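Local coordinates for protein alpha-rhamnosidase (Dictyoglomus thermophilum, PDB 6I60) that probably hydrolyses terminal non-reducing alpha-L-rhamnose residues from alpha-L-rhamnosides, at residues V462-L474 with G855-I867. Residues are numbered along the deposited sequence; the frame is centred on the assembly and turned at random.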
loop_
_atom_site.group_PDB
_atom_site.type_symbol
_atom_site.label_atom_id
_atom_site.label_comp_id
_atom_site.label_asym_id
_atom_site.label_seq_id
_atom_site.Cartn_x
_atom_site.Cartn_y
_atom_site.Cartn_z
ATOM N N VAL A 462 -7.605 -0.246 0.904
ATOM C CA VAL A 462 -7.254 1.108 0.491
ATOM C C VAL A 462 -8.368 1.677 -0.378
ATOM O O VAL A 462 -9.066 0.949 -1.092
ATOM C CB VAL A 462 -5.903 1.123 -0.252
ATOM C CG1 VAL A 462 -4.766 0.790 0.699
ATOM C CG2 VAL A 462 -5.928 0.148 -1.415
ATOM N N GLU A 463 -8.538 2.994 -0.314
ATOM C CA GLU A 463 -9.496 3.678 -1.166
ATOM C C GLU A 463 -8.917 3.877 -2.562
ATOM O O GLU A 463 -7.701 3.874 -2.766
ATOM C CB GLU A 463 -9.880 5.032 -0.572
ATOM C CG GLU A 463 -11.184 5.029 0.197
ATOM C CD GLU A 463 -11.329 6.243 1.093
ATOM O OE1 GLU A 463 -11.895 6.101 2.198
ATOM O OE2 GLU A 463 -10.875 7.337 0.694
ATOM N N SER A 464 -9.810 4.062 -3.531
ATOM C CA SER A 464 -9.391 4.332 -4.898
ATOM C C SER A 464 -9.011 5.801 -5.038
ATOM O O SER A 464 -9.788 6.691 -4.676
ATOM C CB SER A 464 -10.504 3.972 -5.880
ATOM O OG SER A 464 -10.040 4.046 -7.216
ATOM N N ASN A 465 -7.813 6.054 -5.560
ATOM C CA ASN A 465 -7.317 7.414 -5.714
ATOM C C ASN A 465 -7.388 7.927 -7.144
ATOM O O ASN A 465 -7.524 9.139 -7.346
ATOM C CB ASN A 465 -5.868 7.511 -5.224
ATOM C CG ASN A 465 -5.724 8.386 -3.992
ATOM O OD1 ASN A 465 -6.717 8.786 -3.379
ATOM N ND2 ASN A 465 -4.482 8.691 -3.623
ATOM N N GLY A 466 -7.300 7.052 -8.136
ATOM C CA GLY A 466 -7.263 7.493 -9.519
ATOM C C GLY A 466 -7.855 6.466 -10.456
ATOM O O GLY A 466 -7.786 5.259 -10.211
ATOM N N GLU A 467 -8.451 6.960 -11.538
ATOM C CA GLU A 467 -8.913 6.137 -12.645
ATOM C C GLU A 467 -8.022 6.372 -13.858
ATOM O O GLU A 467 -7.334 7.392 -13.963
ATOM C CB GLU A 467 -10.371 6.451 -13.006
ATOM C CG GLU A 467 -11.360 6.264 -11.870
ATOM C CD GLU A 467 -12.688 6.958 -12.131
ATOM O OE1 GLU A 467 -12.708 7.959 -12.882
ATOM O OE2 GLU A 467 -13.714 6.505 -11.585
ATOM N N PHE A 468 -8.038 5.410 -14.780
ATOM C CA PHE A 468 -7.323 5.560 -16.041
ATOM C C PHE A 468 -7.962 4.665 -17.090
ATOM O O PHE A 468 -8.250 3.496 -16.819
ATOM C CB PHE A 468 -5.838 5.215 -15.898
ATOM C CG PHE A 468 -5.119 5.123 -17.213
ATOM C CD1 PHE A 468 -4.777 6.270 -17.912
ATOM C CD2 PHE A 468 -4.798 3.891 -17.762
ATOM C CE1 PHE A 468 -4.121 6.192 -19.126
ATOM C CE2 PHE A 468 -4.144 3.808 -18.976
ATOM C CZ PHE A 468 -3.805 4.961 -19.658
ATOM N N ILE A 469 -8.170 5.214 -18.286
ATOM C CA ILE A 469 -8.695 4.459 -19.415
ATOM C C ILE A 469 -8.018 4.961 -20.684
ATOM O O ILE A 469 -7.698 6.146 -20.819
ATOM C CB ILE A 469 -10.236 4.559 -19.518
ATOM C CG1 ILE A 469 -10.781 3.506 -20.491
ATOM C CG2 ILE A 469 -10.670 5.968 -19.911
ATOM C CD1 ILE A 469 -12.259 3.210 -20.319
ATOM N N CYS A 470 -7.786 4.038 -21.613
ATOM C CA CYS A 470 -7.037 4.319 -22.824
ATOM C C CYS A 470 -7.859 3.925 -24.041
ATOM O O CYS A 470 -8.821 3.157 -23.948
ATOM C CB CYS A 470 -5.701 3.561 -22.833
ATOM S SG CYS A 470 -4.371 4.386 -23.702
ATOM N N SER A 471 -7.470 4.472 -25.193
ATOM C CA SER A 471 -8.003 3.992 -26.461
ATOM C C SER A 471 -7.419 2.636 -26.838
ATOM O O SER A 471 -8.032 1.904 -27.623
ATOM C CB SER A 471 -7.732 5.018 -27.564
ATOM O OG SER A 471 -7.527 4.391 -28.818
ATOM N N ASN A 472 -6.256 2.290 -26.291
ATOM C CA ASN A 472 -5.625 0.995 -26.513
ATOM C C ASN A 472 -6.131 0.019 -25.455
ATOM O O ASN A 472 -5.971 0.263 -24.254
ATOM C CB ASN A 472 -4.101 1.138 -26.457
ATOM C CG ASN A 472 -3.368 -0.182 -26.636
ATOM O OD1 ASN A 472 -3.433 -1.064 -25.781
ATOM N ND2 ASN A 472 -2.645 -0.311 -27.742
ATOM N N GLU A 473 -6.746 -1.080 -25.899
ATOM C CA GLU A 473 -7.314 -2.036 -24.953
ATOM C C GLU A 473 -6.245 -2.903 -24.303
ATOM O O GLU A 473 -6.420 -3.336 -23.158
ATOM C CB GLU A 473 -8.355 -2.918 -25.647
ATOM C CG GLU A 473 -9.172 -3.787 -24.698
ATOM C CD GLU A 473 -10.000 -2.976 -23.715
ATOM O OE1 GLU A 473 -10.344 -3.516 -22.641
ATOM O OE2 GLU A 473 -10.311 -1.803 -24.014
ATOM N N LEU A 474 -5.142 -3.168 -25.006
ATOM C CA LEU A 474 -4.050 -3.925 -24.402
ATOM C C LEU A 474 -3.450 -3.170 -23.223
ATOM O O LEU A 474 -3.110 -3.772 -22.198
ATOM C CB LEU A 474 -2.978 -4.229 -25.449
ATOM C CG LEU A 474 -1.627 -4.727 -24.929
ATOM C CD1 LEU A 474 -1.748 -6.143 -24.391
ATOM C CD2 LEU A 474 -0.571 -4.658 -26.018
ATOM N N GLY A 855 1.434 6.866 -31.294
ATOM C CA GLY A 855 0.922 5.675 -31.952
ATOM C C GLY A 855 -0.428 5.921 -32.593
ATOM O O GLY A 855 -0.664 6.948 -33.238
ATOM N N ASP A 856 -1.335 4.958 -32.415
ATOM C CA ASP A 856 -2.703 5.060 -32.905
ATOM C C ASP A 856 -3.691 5.375 -31.786
ATOM O O ASP A 856 -4.862 4.987 -31.863
ATOM C CB ASP A 856 -3.105 3.773 -33.626
ATOM C CG ASP A 856 -2.811 2.528 -32.808
ATOM O OD1 ASP A 856 -1.981 2.609 -31.878
ATOM O OD2 ASP A 856 -3.410 1.471 -33.094
ATOM N N LEU A 857 -3.239 6.068 -30.745
ATOM C CA LEU A 857 -4.119 6.425 -29.641
ATOM C C LEU A 857 -5.116 7.490 -30.076
ATOM O O LEU A 857 -4.767 8.442 -30.781
ATOM C CB LEU A 857 -3.304 6.928 -28.450
ATOM C CG LEU A 857 -2.534 5.874 -27.654
ATOM C CD1 LEU A 857 -1.812 6.511 -26.476
ATOM C CD2 LEU A 857 -3.464 4.769 -27.184
ATOM N N LYS A 858 -6.367 7.326 -29.649
ATOM C CA LYS A 858 -7.425 8.275 -29.961
ATOM C C LYS A 858 -7.899 9.074 -28.758
ATOM O O LYS A 858 -8.286 10.233 -28.920
ATOM C CB LYS A 858 -8.626 7.549 -30.581
ATOM C CG LYS A 858 -8.276 6.678 -31.778
ATOM C CD LYS A 858 -9.526 6.222 -32.520
ATOM C CE LYS A 858 -10.014 4.870 -32.015
ATOM N NZ LYS A 858 -9.308 3.738 -32.680
ATOM N N TYR A 859 -7.874 8.491 -27.562
ATOM C CA TYR A 859 -8.302 9.188 -26.359
ATOM C C TYR A 859 -7.596 8.582 -25.155
ATOM O O TYR A 859 -7.068 7.469 -25.214
ATOM C CB TYR A 859 -9.826 9.118 -26.179
ATOM C CG TYR A 859 -10.367 7.711 -26.045
ATOM C CD1 TYR A 859 -10.394 7.070 -24.812
ATOM C CD2 TYR A 859 -10.848 7.021 -27.151
ATOM C CE1 TYR A 859 -10.879 5.784 -24.684
ATOM C CE2 TYR A 859 -11.342 5.732 -27.032
ATOM C CZ TYR A 859 -11.355 5.120 -25.796
ATOM O OH TYR A 859 -11.842 3.840 -25.664
ATOM N N ALA A 860 -7.601 9.333 -24.054
ATOM C CA ALA A 860 -7.055 8.874 -22.783
ATOM C C ALA A 860 -7.494 9.837 -21.692
ATOM O O ALA A 860 -7.604 11.041 -21.934
ATOM C CB ALA A 860 -5.524 8.781 -22.824
ATOM N N LYS A 861 -7.743 9.302 -20.499
ATOM C CA LYS A 861 -8.160 10.128 -19.376
ATOM C C LYS A 861 -7.597 9.561 -18.082
ATOM O O LYS A 861 -7.594 8.344 -17.880
ATOM C CB LYS A 861 -9.687 10.219 -19.268
ATOM C CG LYS A 861 -10.163 10.649 -17.884
ATOM C CD LYS A 861 -11.603 10.268 -17.626
ATOM C CE LYS A 861 -12.211 11.135 -16.534
ATOM N NZ LYS A 861 -13.700 11.040 -16.495
ATOM N N ALA A 862 -7.125 10.453 -17.215
ATOM C CA ALA A 862 -6.772 10.111 -15.844
ATOM C C ALA A 862 -7.482 11.083 -14.918
ATOM O O ALA A 862 -7.344 12.300 -15.072
ATOM C CB ALA A 862 -5.259 10.162 -15.625
ATOM N N ARG A 863 -8.251 10.552 -13.972
ATOM C CA ARG A 863 -8.919 11.355 -12.956
ATOM C C ARG A 863 -8.410 10.910 -11.593
ATOM O O ARG A 863 -8.572 9.744 -11.220
ATOM C CB ARG A 863 -10.440 11.210 -13.042
ATOM C CG ARG A 863 -11.190 11.909 -11.920
ATOM C CD ARG A 863 -12.687 11.650 -11.993
ATOM N NE ARG A 863 -13.070 10.412 -11.315
ATOM C CZ ARG A 863 -13.194 10.284 -9.997
ATOM N NH1 ARG A 863 -12.961 11.318 -9.198
ATOM N NH2 ARG A 863 -13.548 9.118 -9.473
ATOM N N LEU A 864 -7.793 11.833 -10.858
ATOM C CA LEU A 864 -7.201 11.538 -9.563
ATOM C C LEU A 864 -7.894 12.336 -8.469
ATOM O O LEU A 864 -8.329 13.471 -8.683
ATOM C CB LEU A 864 -5.698 11.855 -9.547
ATOM C CG LEU A 864 -4.883 11.508 -10.794
ATOM C CD1 LEU A 864 -3.632 12.372 -10.878
ATOM C CD2 LEU A 864 -4.517 10.038 -10.790
ATOM N N ASN A 865 -7.992 11.730 -7.289
ATOM C CA ASN A 865 -8.468 12.403 -6.083
ATOM C C ASN A 865 -7.257 12.589 -5.174
ATOM O O ASN A 865 -6.885 11.680 -4.427
ATOM C CB ASN A 865 -9.572 11.602 -5.399
ATOM C CG ASN A 865 -10.046 12.245 -4.109
ATOM O OD1 ASN A 865 -10.610 13.340 -4.116
ATOM N ND2 ASN A 865 -9.819 11.564 -2.991
ATOM N N THR A 866 -6.643 13.764 -5.246
ATOM C CA THR A 866 -5.399 14.032 -4.541
ATOM C C THR A 866 -5.686 14.659 -3.178
ATOM O O THR A 866 -6.827 14.698 -2.710
ATOM C CB THR A 866 -4.501 14.931 -5.385
ATOM O OG1 THR A 866 -5.032 16.263 -5.384
ATOM C CG2 THR A 866 -4.426 14.415 -6.817
ATOM N N ILE A 867 -4.633 15.160 -2.525
ATOM C CA ILE A 867 -4.789 15.812 -1.231
ATOM C C ILE A 867 -5.447 17.179 -1.367
ATOM O O ILE A 867 -5.968 17.716 -0.382
ATOM C CB ILE A 867 -3.421 15.915 -0.527
ATOM C CG1 ILE A 867 -3.573 15.689 0.978
ATOM C CG2 ILE A 867 -2.748 17.255 -0.818
ATOM C CD1 ILE A 867 -4.038 14.292 1.336
HETATM O O HOH W 1 -14.437 10.221 -14.275
#
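Glu467 sends CG back beside its own backbone N (chi1 -58°) and runs on extended, while Arg863 starts with CG anti to its backbone N and bends at CD (chi3 86°); side by side, the two then meet in a salt bridge. Arg863 NE lies 2.9 Å from Glu467 OE1, approaching from above the carboxylate, whose plane stands 88° from the guanidinium. The second bond, Arg863 NH2 to Glu467 OE2, is weak at 3.4 Å. A water joins Glu467 OE1 to Lys861 NZ, and Arg863 NH1 turns to Glu870. A leucine in place of Arg863 would probably leave the carboxylates of Glu467 and Glu870 without this shared partner.

The backbones of strands 466-470 and 859-866 pair antiparallel, and just before strand 466-470 begins, Asn865 N donates to Asn465 O (2.6 Å). At the other end Ser471 lays CB over the face of the Tyr859 ring, 3.8 Å from its centroid, a CH-pi contact. On the opposite face from Glu467, that of Phe468 and Cys470, Cys470 SG meets Leu857 CD2 at 3.6 Å, and Ala862 and Leu864 face helix 826-835.

Strand 466-470 leads into helix 473-488 of the helical glycosidase domain while forming an outermost strand of the C-terminal beta-sheet: backbone bonds stitch the two domains together, with the charged pair on the face of Glu467 and Arg863, and the face of Phe468 and Leu864 buried and largely apolar.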